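Local atomic coordinates of kelch repeat and BTB domain-containing protein A55 (Vaccinia virus WR, PDB entry 6I2M), a protein that probably acts as a substrate-specific adapter of CUL3-containing E3 ligases that ubiquitinate host proteins for degradation, and is represented here by its BTB domain and part of BACK. Residues A[43-48]-A[99-104]; A[93-98]-A[109-114]; A[157-162]-A[189-194]. One frame throughout, in Å; residues are numbered along the deposited sequence.

Interaction 1. Residues A[43-48]-A[99-104]; sequences SEYFSI and DFLQIG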
loop_
_atom_site.group_PDB
_atom_site.type_symbol
_atom_site.label_atom_id
_atom_site.label_comp_id
_atom_site.label_asym_id
_atom_site.label_seq_id
_atom_site.Cartn_x
_atom_site.Cartn_y
_atom_site.Cartn_z
ATOM N N SER A 43 6.450 -5.159 -9.773
ATOM C CA SER A 43 7.128 -5.741 -10.931
ATOM C C SER A 43 8.632 -5.796 -10.673
ATOM O O SER A 43 9.239 -4.775 -10.339
ATOM C CB SER A 43 6.816 -4.940 -12.194
ATOM O OG SER A 43 7.625 -5.322 -13.295
ATOM N N GLU A 44 9.228 -6.992 -10.814
ATOM C CA GLU A 44 10.659 -7.192 -10.590
ATOM C C GLU A 44 11.517 -6.722 -11.776
ATOM O O GLU A 44 12.726 -6.551 -11.612
ATOM C CB GLU A 44 10.956 -8.642 -10.192
ATOM C CG GLU A 44 12.108 -8.772 -9.208
ATOM C CD GLU A 44 12.254 -10.132 -8.554
ATOM O OE1 GLU A 44 11.335 -10.538 -7.807
ATOM O OE2 GLU A 44 13.299 -10.785 -8.776
ATOM N N TYR A 45 10.888 -6.482 -12.955
ATOM C CA TYR A 45 11.554 -5.974 -14.161
ATOM C C TYR A 45 12.081 -4.567 -13.881
ATOM O O TYR A 45 13.254 -4.298 -14.139
ATOM C CB TYR A 45 10.589 -5.958 -15.369
ATOM C CG TYR A 45 11.213 -5.483 -16.666
ATOM C CD1 TYR A 45 11.118 -4.151 -17.063
ATOM C CD2 TYR A 45 11.876 -6.369 -17.510
ATOM C CE1 TYR A 45 11.696 -3.707 -18.251
ATOM C CE2 TYR A 45 12.453 -5.937 -18.703
ATOM C CZ TYR A 45 12.360 -4.605 -19.071
ATOM O OH TYR A 45 12.924 -4.181 -20.249
ATOM N N PHE A 46 11.211 -3.684 -13.341
ATOM C CA PHE A 46 11.538 -2.306 -12.974
ATOM C C PHE A 46 12.524 -2.264 -11.803
ATOM O O PHE A 46 13.361 -1.363 -11.755
ATOM C CB PHE A 46 10.263 -1.513 -12.640
ATOM C CG PHE A 46 9.336 -1.286 -13.811
ATOM C CD1 PHE A 46 8.260 -2.133 -14.042
ATOM C CD2 PHE A 46 9.527 -0.212 -14.674
ATOM C CE1 PHE A 46 7.397 -1.918 -15.121
ATOM C CE2 PHE A 46 8.664 0.003 -15.754
ATOM C CZ PHE A 46 7.605 -0.851 -15.969
ATOM N N SER A 47 12.441 -3.249 -10.881
ATOM C CA SER A 47 13.332 -3.375 -9.721
ATOM C C SER A 47 14.776 -3.615 -10.175
ATOM O O SER A 47 15.700 -3.002 -9.639
ATOM C CB SER A 47 12.865 -4.505 -8.808
ATOM O OG SER A 47 13.620 -4.546 -7.608
ATOM N N ILE A 48 14.959 -4.483 -11.184
ATOM C CA ILE A 48 16.270 -4.786 -11.757
ATOM C C ILE A 48 16.697 -3.647 -12.700
ATOM O O ILE A 48 17.891 -3.362 -12.808
ATOM C CB ILE A 48 16.287 -6.202 -12.401
ATOM C CG1 ILE A 48 16.176 -7.286 -11.306
ATOM C CG2 ILE A 48 17.539 -6.428 -13.253
ATOM C CD1 ILE A 48 15.501 -8.544 -11.723
ATOM N N ASP A 99 3.934 -11.754 -17.558
ATOM C CA ASP A 99 4.988 -12.768 -17.576
ATOM C C ASP A 99 6.340 -12.150 -17.940
ATOM O O ASP A 99 7.359 -12.543 -17.372
ATOM C CB ASP A 99 4.629 -13.910 -18.543
ATOM C CG ASP A 99 5.491 -15.156 -18.436
ATOM O OD1 ASP A 99 6.111 -15.366 -17.366
ATOM O OD2 ASP A 99 5.529 -15.933 -19.411
ATOM N N PHE A 100 6.340 -11.179 -18.879
ATOM C CA PHE A 100 7.531 -10.454 -19.327
ATOM C C PHE A 100 8.034 -9.530 -18.211
ATOM O O PHE A 100 9.214 -9.584 -17.862
ATOM C CB PHE A 100 7.233 -9.658 -20.618
ATOM C CG PHE A 100 8.336 -8.725 -21.067
ATOM C CD1 PHE A 100 8.314 -7.378 -20.723
ATOM C CD2 PHE A 100 9.401 -9.195 -21.827
ATOM C CE1 PHE A 100 9.343 -6.521 -21.120
ATOM C CE2 PHE A 100 10.427 -8.336 -22.228
ATOM C CZ PHE A 100 10.392 -7.006 -21.869
ATOM N N LEU A 101 7.133 -8.693 -17.655
ATOM C CA LEU A 101 7.445 -7.747 -16.580
ATOM C C LEU A 101 7.644 -8.431 -15.215
ATOM O O LEU A 101 8.124 -7.795 -14.277
ATOM C CB LEU A 101 6.394 -6.623 -16.505
ATOM C CG LEU A 101 6.318 -5.674 -17.712
ATOM C CD1 LEU A 101 4.964 -5.000 -17.789
ATOM C CD2 LEU A 101 7.438 -4.634 -17.686
ATOM N N GLN A 102 7.294 -9.733 -15.128
ATOM C CA GLN A 102 7.420 -10.620 -13.967
ATOM C C GLN A 102 6.756 -10.073 -12.690
ATOM O O GLN A 102 7.403 -9.938 -11.645
ATOM C CB GLN A 102 8.885 -11.029 -13.722
ATOM C CG GLN A 102 9.385 -12.134 -14.661
ATOM C CD GLN A 102 8.774 -13.497 -14.406
ATOM O OE1 GLN A 102 8.406 -13.856 -13.280
ATOM N NE2 GLN A 102 8.665 -14.296 -15.456
ATOM N N ILE A 103 5.448 -9.782 -12.787
ATOM C CA ILE A 103 4.625 -9.334 -11.664
ATOM C C ILE A 103 3.867 -10.555 -11.118
ATOM O O ILE A 103 2.982 -11.090 -11.792
ATOM C CB ILE A 103 3.730 -8.084 -11.971
ATOM C CG1 ILE A 103 2.681 -7.848 -10.849
ATOM C CG2 ILE A 103 3.088 -8.147 -13.368
ATOM C CD1 ILE A 103 2.018 -6.504 -10.814
ATOM N N GLY A 104 4.278 -11.007 -9.932
ATOM C CA GLY A 104 3.721 -12.173 -9.252
ATOM C C GLY A 104 2.257 -12.064 -8.882
ATOM O O GLY A 104 1.518 -13.049 -8.965
#

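Interaction 2. Residues A[93-98]-A[109-114]; sequences YILSTA and ECENYI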
loop_
_atom_site.group_PDB
_atom_site.type_symbol
_atom_site.label_atom_id
_atom_site.label_comp_id
_atom_site.label_asym_id
_atom_site.label_seq_id
_atom_site.Cartn_x
_atom_site.Cartn_y
_atom_site.Cartn_z
ATOM N N TYR A 93 -3.814 -11.472 -23.305
ATOM C CA TYR A 93 -2.771 -10.465 -23.504
ATOM C C TYR A 93 -2.207 -9.897 -22.196
ATOM O O TYR A 93 -1.036 -9.513 -22.174
ATOM C CB TYR A 93 -3.259 -9.345 -24.442
ATOM C CG TYR A 93 -3.819 -9.858 -25.754
ATOM C CD1 TYR A 93 -2.976 -10.233 -26.797
ATOM C CD2 TYR A 93 -5.191 -9.980 -25.948
ATOM C CE1 TYR A 93 -3.485 -10.718 -28.000
ATOM C CE2 TYR A 93 -5.713 -10.464 -27.147
ATOM C CZ TYR A 93 -4.855 -10.831 -28.171
ATOM O OH TYR A 93 -5.365 -11.305 -29.357
ATOM N N ILE A 94 -3.019 -9.856 -21.114
ATOM C CA ILE A 94 -2.589 -9.352 -19.798
ATOM C C ILE A 94 -1.572 -10.321 -19.158
ATOM O O ILE A 94 -0.590 -9.862 -18.572
ATOM C CB ILE A 94 -3.785 -8.981 -18.861
ATOM C CG1 ILE A 94 -4.667 -7.884 -19.507
ATOM C CG2 ILE A 94 -3.297 -8.519 -17.468
ATOM C CD1 ILE A 94 -6.081 -7.741 -18.931
ATOM N N LEU A 95 -1.779 -11.645 -19.323
ATOM C CA LEU A 95 -0.881 -12.680 -18.803
ATOM C C LEU A 95 0.503 -12.637 -19.472
ATOM O O LEU A 95 1.509 -12.762 -18.771
ATOM C CB LEU A 95 -1.524 -14.081 -18.923
ATOM C CG LEU A 95 -0.714 -15.284 -18.404
ATOM C CD1 LEU A 95 -0.661 -15.317 -16.885
ATOM C CD2 LEU A 95 -1.287 -16.580 -18.915
ATOM N N SER A 96 0.550 -12.442 -20.810
ATOM C CA SER A 96 1.783 -12.359 -21.609
ATOM C C SER A 96 2.686 -11.208 -21.162
ATOM O O SER A 96 3.900 -11.394 -21.027
ATOM C CB SER A 96 1.455 -12.197 -23.090
ATOM O OG SER A 96 0.831 -13.354 -23.618
ATOM N N THR A 97 2.086 -10.024 -20.936
ATOM C CA THR A 97 2.776 -8.811 -20.499
ATOM C C THR A 97 3.224 -8.949 -19.037
ATOM O O THR A 97 4.331 -8.521 -18.699
ATOM C CB THR A 97 1.901 -7.575 -20.750
ATOM O OG1 THR A 97 1.285 -7.666 -22.038
ATOM C CG2 THR A 97 2.683 -6.282 -20.646
ATOM N N ALA A 98 2.370 -9.560 -18.182
ATOM C CA ALA A 98 2.662 -9.805 -16.767
ATOM C C ALA A 98 3.805 -10.805 -16.607
ATOM O O ALA A 98 4.560 -10.709 -15.642
ATOM C CB ALA A 98 1.422 -10.311 -16.045
ATOM N N GLU A 109 -3.372 -13.998 -10.515
ATOM C CA GLU A 109 -4.761 -13.570 -10.735
ATOM C C GLU A 109 -5.262 -13.905 -12.151
ATOM O O GLU A 109 -6.430 -14.263 -12.312
ATOM C CB GLU A 109 -4.931 -12.070 -10.424
ATOM C CG GLU A 109 -6.367 -11.663 -10.133
ATOM C CD GLU A 109 -6.548 -10.247 -9.622
ATOM O OE1 GLU A 109 -7.079 -9.403 -10.381
ATOM O OE2 GLU A 109 -6.170 -9.981 -8.458
ATOM N N CYS A 110 -4.373 -13.808 -13.162
ATOM C CA CYS A 110 -4.687 -14.124 -14.557
ATOM C C CYS A 110 -4.787 -15.630 -14.776
ATOM O O CYS A 110 -5.742 -16.077 -15.410
ATOM C CB CYS A 110 -3.684 -13.482 -15.510
ATOM S SG CYS A 110 -3.884 -11.693 -15.698
ATOM N N GLU A 111 -3.814 -16.409 -14.245
ATOM C CA GLU A 111 -3.780 -17.873 -14.345
ATOM C C GLU A 111 -4.995 -18.508 -13.668
ATOM O O GLU A 111 -5.603 -19.408 -14.247
ATOM C CB GLU A 111 -2.482 -18.449 -13.755
ATOM C CG GLU A 111 -1.298 -18.406 -14.707
ATOM C CD GLU A 111 -0.052 -19.149 -14.259
ATOM O OE1 GLU A 111 0.264 -19.126 -13.047
ATOM O OE2 GLU A 111 0.619 -19.745 -15.132
ATOM N N ASN A 112 -5.367 -18.010 -12.466
ATOM C CA ASN A 112 -6.523 -18.486 -11.698
ATOM C C ASN A 112 -7.841 -18.246 -12.434
ATOM O O ASN A 112 -8.729 -19.092 -12.359
ATOM C CB ASN A 112 -6.560 -17.862 -10.298
ATOM C CG ASN A 112 -5.481 -18.337 -9.349
ATOM O OD1 ASN A 112 -4.771 -19.325 -9.586
ATOM N ND2 ASN A 112 -5.336 -17.637 -8.236
ATOM N N TYR A 113 -7.956 -17.108 -13.154
ATOM C CA TYR A 113 -9.138 -16.742 -13.945
ATOM C C TYR A 113 -9.268 -17.655 -15.170
ATOM O O TYR A 113 -10.382 -18.058 -15.509
ATOM C CB TYR A 113 -9.067 -15.262 -14.372
ATOM C CG TYR A 113 -10.319 -14.746 -15.052
ATOM C CD1 TYR A 113 -10.463 -14.806 -16.436
ATOM C CD2 TYR A 113 -11.347 -14.162 -14.315
ATOM C CE1 TYR A 113 -11.607 -14.322 -17.068
ATOM C CE2 TYR A 113 -12.496 -13.673 -14.937
ATOM C CZ TYR A 113 -12.622 -13.756 -16.315
ATOM O OH TYR A 113 -13.751 -13.277 -16.935
ATOM N N ILE A 114 -8.132 -17.961 -15.835
ATOM C CA ILE A 114 -8.058 -18.825 -17.019
ATOM C C ILE A 114 -8.435 -20.271 -16.653
ATOM O O ILE A 114 -9.255 -20.870 -17.347
ATOM C CB ILE A 114 -6.682 -18.686 -17.749
ATOM C CG1 ILE A 114 -6.558 -17.294 -18.422
ATOM C CG2 ILE A 114 -6.448 -19.811 -18.779
ATOM C CD1 ILE A 114 -5.124 -16.787 -18.677
#

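Interaction 3. Residues A[157-162]-A[189-194]; sequences ENFKYL and IKWLES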
loop_
_atom_site.group_PDB
_atom_site.type_symbol
_atom_site.label_atom_id
_atom_site.label_comp_id
_atom_site.label_asym_id
_atom_site.label_seq_id
_atom_site.Cartn_x
_atom_site.Cartn_y
_atom_site.Cartn_z
ATOM N N GLU A 157 -15.270 -23.848 -34.684
ATOM C CA GLU A 157 -14.605 -22.893 -35.580
ATOM C C GLU A 157 -13.081 -22.846 -35.409
ATOM O O GLU A 157 -12.361 -22.785 -36.407
ATOM C CB GLU A 157 -15.189 -21.479 -35.390
ATOM C CG GLU A 157 -16.622 -21.312 -35.868
ATOM C CD GLU A 157 -17.223 -19.953 -35.566
ATOM O OE1 GLU A 157 -16.831 -18.966 -36.230
ATOM O OE2 GLU A 157 -18.092 -19.875 -34.667
ATOM N N ASN A 158 -12.599 -22.870 -34.149
ATOM C CA ASN A 158 -11.179 -22.785 -33.787
ATOM C C ASN A 158 -10.366 -24.078 -34.021
ATOM O O ASN A 158 -9.150 -24.071 -33.809
ATOM C CB ASN A 158 -11.025 -22.311 -32.335
ATOM C CG ASN A 158 -11.689 -20.989 -32.027
ATOM O OD1 ASN A 158 -11.295 -19.929 -32.527
ATOM N ND2 ASN A 158 -12.709 -21.023 -31.182
ATOM N N PHE A 159 -11.024 -25.166 -34.474
ATOM C CA PHE A 159 -10.396 -26.468 -34.733
ATOM C C PHE A 159 -9.342 -26.449 -35.848
ATOM O O PHE A 159 -8.390 -27.231 -35.796
ATOM C CB PHE A 159 -11.465 -27.539 -35.004
ATOM C CG PHE A 159 -10.971 -28.968 -34.968
ATOM C CD1 PHE A 159 -10.519 -29.537 -33.782
ATOM C CD2 PHE A 159 -10.990 -29.754 -36.112
ATOM C CE1 PHE A 159 -10.065 -30.858 -33.749
ATOM C CE2 PHE A 159 -10.547 -31.079 -36.074
ATOM C CZ PHE A 159 -10.077 -31.618 -34.898
ATOM N N LYS A 160 -9.508 -25.555 -36.840
ATOM C CA LYS A 160 -8.601 -25.397 -37.982
ATOM C C LYS A 160 -7.215 -24.845 -37.600
ATOM O O LYS A 160 -6.238 -25.121 -38.298
ATOM C CB LYS A 160 -9.251 -24.548 -39.098
ATOM C CG LYS A 160 -9.713 -23.153 -38.663
ATOM C CD LYS A 160 -10.372 -22.393 -39.801
ATOM C CE LYS A 160 -10.830 -21.024 -39.362
ATOM N NZ LYS A 160 -11.421 -20.255 -40.487
ATOM N N TYR A 161 -7.138 -24.073 -36.496
ATOM C CA TYR A 161 -5.902 -23.452 -36.008
ATOM C C TYR A 161 -4.937 -24.430 -35.319
ATOM O O TYR A 161 -3.756 -24.103 -35.177
ATOM C CB TYR A 161 -6.213 -22.249 -35.098
ATOM C CG TYR A 161 -7.019 -21.161 -35.779
ATOM C CD1 TYR A 161 -6.405 -20.223 -36.603
ATOM C CD2 TYR A 161 -8.393 -21.065 -35.589
ATOM C CE1 TYR A 161 -7.142 -19.223 -37.236
ATOM C CE2 TYR A 161 -9.141 -20.066 -36.212
ATOM C CZ TYR A 161 -8.512 -19.147 -37.037
ATOM O OH TYR A 161 -9.243 -18.162 -37.654
ATOM N N LEU A 162 -5.429 -25.620 -34.903
ATOM C CA LEU A 162 -4.612 -26.648 -34.246
ATOM C C LEU A 162 -3.618 -27.267 -35.228
ATOM O O LEU A 162 -4.012 -27.739 -36.297
ATOM C CB LEU A 162 -5.485 -27.731 -33.579
ATOM C CG LEU A 162 -6.254 -27.317 -32.319
ATOM C CD1 LEU A 162 -7.459 -28.200 -32.109
ATOM C CD2 LEU A 162 -5.366 -27.349 -31.080
ATOM N N ILE A 189 -10.047 -37.236 -40.075
ATOM C CA ILE A 189 -10.784 -36.883 -41.298
ATOM C C ILE A 189 -11.356 -35.461 -41.178
ATOM O O ILE A 189 -11.165 -34.655 -42.090
ATOM C CB ILE A 189 -11.855 -37.963 -41.665
ATOM C CG1 ILE A 189 -11.177 -39.274 -42.131
ATOM C CG2 ILE A 189 -12.850 -37.459 -42.730
ATOM C CD1 ILE A 189 -12.000 -40.561 -41.921
ATOM N N LYS A 190 -12.001 -35.147 -40.031
ATOM C CA LYS A 190 -12.581 -33.831 -39.737
ATOM C C LYS A 190 -11.529 -32.717 -39.692
ATOM O O LYS A 190 -11.842 -31.580 -40.050
ATOM C CB LYS A 190 -13.410 -33.861 -38.442
ATOM C CG LYS A 190 -14.800 -34.475 -38.606
ATOM C CD LYS A 190 -15.849 -33.450 -39.048
ATOM C CE LYS A 190 -17.221 -34.055 -39.227
ATOM N NZ LYS A 190 -17.898 -34.308 -37.927
ATOM N N TRP A 191 -10.288 -33.045 -39.269
ATOM C CA TRP A 191 -9.173 -32.096 -39.225
ATOM C C TRP A 191 -8.663 -31.821 -40.638
ATOM O O TRP A 191 -8.411 -30.664 -40.977
ATOM C CB TRP A 191 -8.040 -32.599 -38.312
ATOM C CG TRP A 191 -6.913 -31.618 -38.154
ATOM C CD1 TRP A 191 -6.895 -30.508 -37.362
ATOM C CD2 TRP A 191 -5.646 -31.655 -38.825
ATOM N NE1 TRP A 191 -5.693 -29.853 -37.491
ATOM C CE2 TRP A 191 -4.906 -30.535 -38.383
ATOM C CE3 TRP A 191 -5.059 -32.530 -39.756
ATOM C CZ2 TRP A 191 -3.609 -30.268 -38.839
ATOM C CZ3 TRP A 191 -3.774 -32.264 -40.205
ATOM C CH2 TRP A 191 -3.064 -31.146 -39.749
ATOM N N LEU A 192 -8.546 -32.880 -41.468
ATOM C CA LEU A 192 -8.109 -32.792 -42.865
ATOM C C LEU A 192 -9.162 -32.101 -43.748
ATOM O O LEU A 192 -8.822 -31.608 -44.824
ATOM C CB LEU A 192 -7.757 -34.184 -43.421
ATOM C CG LEU A 192 -6.461 -34.822 -42.907
ATOM C CD1 LEU A 192 -6.542 -36.333 -42.962
ATOM C CD2 LEU A 192 -5.250 -34.332 -43.689
ATOM N N GLU A 193 -10.429 -32.059 -43.286
ATOM C CA GLU A 193 -11.549 -31.407 -43.973
ATOM C C GLU A 193 -11.628 -29.923 -43.596
ATOM O O GLU A 193 -11.985 -29.100 -44.440
ATOM C CB GLU A 193 -12.877 -32.114 -43.650
ATOM C CG GLU A 193 -13.109 -33.388 -44.446
ATOM C CD GLU A 193 -13.888 -33.225 -45.737
ATOM O OE1 GLU A 193 -13.414 -32.497 -46.639
ATOM O OE2 GLU A 193 -14.971 -33.842 -45.852
ATOM N N SER A 194 -11.295 -29.589 -42.329
ATOM C CA SER A 194 -11.312 -28.222 -41.796
ATOM C C SER A 194 -10.087 -27.407 -42.225
ATOM O O SER A 194 -10.220 -26.209 -42.484
ATOM C CB SER A 194 -11.420 -28.240 -40.274
ATOM O OG SER A 194 -12.600 -28.899 -39.843
#

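Interaction 1. Residues A[43-48]-A[99-104]
Where helix 91-101 of the BTB domain ends, the carbonyl of Leu-101 becomes the hub of a buried contact with the start of helix 44-49. Ser-43, whose OG lies anti to its backbone N (chi1 170°), donates from OG to Leu-101 O at 2.7 Å, approaching from above the carbonyl plane. Tyr-45 N adds a weak bond to the same oxygen, 3.3 Å from Leu-101 O. The tight packing lies beside this hub. Leu-101 CD2 touches two rings obliquely, 3.8 Å from Tyr-45 CD1 and 3.7 Å from Phe-46 CE1. Phe-100 CE1 sits over one face of the Tyr-45 ring, towards its rim, with the two ring planes inclined at 38°. The Glu-44 side is looser: CB still comes within 4.1 Å of Gln-102 O, but the extended chain then leads away and its carboxylate oxygens form salt bridges to the chain of another protein. Tyr-45 OH also bonds to that chain, consistent with the CUL3-binding role of the BTB domain. One carbonyl thus takes two donors, one of them weak, beside an apolar cluster, while Glu-44 and Tyr-45 turn their polar ends to the other protein.

Interaction 2. Residues A[93-98]-A[109-114]
Leu-95 supplies the clearest thread through the packing of helix 91-101 against helix 104-116, two consecutive helices that form a helical hairpin of the BTB fold. Over the short segments their axes approach to 9.7 Å and run roughly antiparallel, at 147° between N-to-C directions. Leu-95 sets out straight toward the opposing helix, and its CB already lies 4.1 Å from Cys-110 CB. From there CG is carried anti to the backbone N (chi1 -179°), and the side chain forks over the facing helix. One branch, CD1, settles between two residues, 3.8 Å from Cys-110 CB and equally 3.8 Å from Glu-111 CG, so that it touches the aliphatic base of the glutamate. The other branch, CD2, reaches a turn further along and meets Ile-114 CD1 tip to tip at 3.8 Å.

Cys-110 is the counterpart on the second helix. Its CB faces Leu-95, while SG, anti to its own carbonyl carbon, swings to Ile-94 and lies 3.7 Å from Ile-94 CG2. The interface therefore consists of methyl, methylene and sulfur contacts, with no hydrogen bond passing from one segment to the other. Glu-111 shows how a polar residue joins in: its CG packs inward, whereas the extended chain takes the carboxylate to Asn-135 ND2, which bonds OE2.

Three further helices pack round this seam. Helix 69-79 packs against Ile-94 through Leu-75, while Ile-138 of helix 136-147 touches Leu-95, Glu-111 and Ile-114. Helix 120-132 closes in with Tyr-129 on Leu-95 and Phe-126 on Ile-114, placing the hairpin between helix 69-79 and the later helices 120-132 and 136-147.

Interaction 3. Residues A[157-162]-A[189-194]
Lys-190 O is gripped by two donors from one residue a turn later: Ser-194 N at 3.1 Å from Lys-190 O, as the regular helical bond, and Ser-194 OG at 2.8 Å, lying in the carbonyl plane. The hydroxyl, anti to its own carbonyl carbon, is folded back onto helix 184-195, beside the edge of the Phe-159 ring. The hydrogen bond that crosses the contact runs from Trp-191 NE1 to Leu-162 O, 3.0 Å away, with an N-H...O angle of 151°; the oxygen lies close to the indole plane, whereas the nitrogen stands above the carbonyl plane. This pairing belongs to the BACK region, the helical segment between BTB and Kelch domains in such adapters, and ties the turn before helix 164-171 to helix 184-195. Phe-159 carries the apolar part of the contact. Its CG is anti to the backbone N, and CE2 reaches Trp-191 CA at 3.6 Å and Trp-191 CB at 3.7 Å. The two rings meet as an offset edge-to-face pair, the indole edge turned to the phenyl face, planes at 89°. Met-167 packs against both aromatic residues, while on the exposed side Lys-160 CB lies 3.9 Å from Ser-194 O.

In the fold
Interactions 1 and 2 belong to the BTB domain and share helix 91-101: its end serves interaction 1 and its middle interaction 2, with Ile-103 N probably hydrogen-bonded to Ala-98 O. Both are buried, yet the hairpin of interaction 2, near the centre of the chain, is apolar across its seam, whereas interaction 1 combines hydrogen bonds with aromatic packing beside a partner protein. Interaction 3 is a partly buried contact of the BACK region, its centre about 38 Å from that of interaction 1. It shares with interaction 1 a backbone carbonyl accepting beside aromatic rings, but its donor is an indole N-H, not a serine hydroxyl and backbone N-H, and no other chain of the assembly touches its segments.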